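Local coordinates for protein GP37 (Pseudomonas phage phikz, PDB 5FT0) that inhibits the RNA degradosome of the host by acting on RNase E as a phage-encoded ribonuclease inhibitor, at the arginine site. Residues are numbered along the deposited sequence; one frame, centred on the assembly and turned at random.

The arginine site. Residues 190, 192-194, 214, 222. With ARG (arginine), chain B.
A shallow surface site holds one free arginine between the loop Phe190 to Ala194 and two glutamates, Glu214 and Glu222, of neighbouring strands. The protein hides 168 of the ligand's 352 Å², leaving roughly half of it unburied. Phe190 provides the flat wall: its ring has the alpha carbon of the arginine, CA, lying over the middle of one face, 3.6 Å from the centroid, a CH-pi contact. From there the aliphatic chain runs away from the ring and carries the guanidinium round to Glu214. CG of Glu214 stands anti to its carbonyl carbon and beside the backbone N (chi1 -56°), and the chain beyond is extended, so the carboxylate is carried out to the guanidinium end of the arginine. Glu214 OE1 takes a hydrogen bond, also a salt bridge, from the guanidinium nitrogen NH1 of the arginine at a short 2.5 Å. The two flat groups do not share a plane: arginine NH1 meets Glu214 OE1 from above the carboxylate plane, 28° out of it, and OE1 lies 37° out of the guanidinium plane. Glu214 OE1 also lies 3.6 Å from the alpha-amino N of the arginine, where its charge may help to hold the amino group. Glu222, likewise extended, has OE2 4.0 Å from both arginine N and arginine NH1, so any attraction it adds would be longer-range. On another side the methyl CB of Ala194 packs 3.3 Å from arginine N. The carboxylate end is less well served: backbone O of Asp192 stands 3.0 Å from arginine OXT, two acceptors facing each other, a repulsive contact unless a proton lies between them. With such sparse anchoring, the arginine may well come from purification or crystallisation, and the structure alone does not show a role for it. In the fold, the loop follows the long helix 158-187 and leads into strand 197-202, while Glu214 lies near the end of strand 206-217 and Glu222 begins strand 222-232, beside the turn joining them.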
loop_
_atom_site.group_PDB
_atom_site.type_symbol
_atom_site.label_atom_id
_atom_site.label_comp_id
_atom_site.label_asym_id
_atom_site.label_seq_id
_atom_site.Cartn_x
_atom_site.Cartn_y
_atom_site.Cartn_z
ATOM N N PHE A 190 1.289 20.016 33.194
ATOM C CA PHE A 190 2.466 20.063 34.043
ATOM C C PHE A 190 2.275 21.121 35.124
ATOM O O PHE A 190 1.487 22.058 34.976
ATOM C CB PHE A 190 3.723 20.393 33.234
ATOM C CG PHE A 190 4.123 19.331 32.252
ATOM C CD1 PHE A 190 4.928 18.275 32.647
ATOM C CD2 PHE A 190 3.723 19.406 30.925
ATOM C CE1 PHE A 190 5.311 17.297 31.743
ATOM C CE2 PHE A 190 4.102 18.432 30.016
ATOM C CZ PHE A 190 4.898 17.377 30.426
ATOM N N ASP A 192 4.531 23.308 35.821
ATOM C CA ASP A 192 4.921 24.467 35.030
ATOM C C ASP A 192 4.267 24.332 33.661
ATOM O O ASP A 192 4.698 23.482 32.866
ATOM C CB ASP A 192 6.436 24.548 34.903
ATOM C CG ASP A 192 6.893 25.761 34.113
ATOM O OD1 ASP A 192 6.100 26.716 33.969
ATOM O OD2 ASP A 192 8.052 25.758 33.641
ATOM N N PRO A 193 3.246 25.129 33.342
ATOM C CA PRO A 193 2.422 24.847 32.157
ATOM C C PRO A 193 3.234 24.807 30.871
ATOM O O PRO A 193 4.099 25.649 30.627
ATOM C CB PRO A 193 1.415 26.002 32.145
ATOM C CG PRO A 193 1.347 26.455 33.563
ATOM C CD PRO A 193 2.733 26.275 34.111
ATOM N N ALA A 194 2.940 23.803 30.049
ATOM C CA ALA A 194 3.577 23.645 28.751
ATOM C C ALA A 194 2.800 24.429 27.703
ATOM O O ALA A 194 1.569 24.350 27.646
ATOM C CB ALA A 194 3.649 22.168 28.360
ATOM N N GLU A 214 2.628 18.805 24.399
ATOM C CA GLU A 214 3.370 18.055 25.402
ATOM C C GLU A 214 2.466 17.858 26.606
ATOM O O GLU A 214 1.901 18.827 27.121
ATOM C CB GLU A 214 4.651 18.786 25.817
ATOM C CG GLU A 214 5.578 19.127 24.667
ATOM C CD GLU A 214 6.658 20.115 25.070
ATOM O OE1 GLU A 214 7.687 19.680 25.621
ATOM O OE2 GLU A 214 6.473 21.330 24.842
ATOM N N GLU A 222 6.748 12.117 29.451
ATOM C CA GLU A 222 6.083 13.074 28.582
ATOM C C GLU A 222 5.178 12.339 27.603
ATOM O O GLU A 222 5.504 11.239 27.153
ATOM C CB GLU A 222 7.123 13.900 27.824
ATOM C CG GLU A 222 6.619 15.179 27.216
ATOM C CD GLU A 222 7.748 15.977 26.603
ATOM O OE1 GLU A 222 8.697 15.355 26.078
ATOM O OE2 GLU A 222 7.695 17.221 26.661
HETATM N N ARG B . 6.374 20.291 28.877
HETATM C CA ARG B . 7.180 20.416 30.083
HETATM C C ARG B . 7.079 21.828 30.655
HETATM O O ARG B . 6.941 22.804 29.919
HETATM C CB ARG B . 8.635 20.061 29.783
HETATM C CG ARG B . 9.227 20.883 28.653
HETATM C CD ARG B . 10.579 20.358 28.220
HETATM N NE ARG B . 11.182 21.231 27.217
HETATM C CZ ARG B . 10.933 21.156 25.913
HETATM N NH1 ARG B . 10.095 20.240 25.447
HETATM N NH2 ARG B . 11.525 21.994 25.074
HETATM O OXT ARG B . 7.126 22.026 31.868
#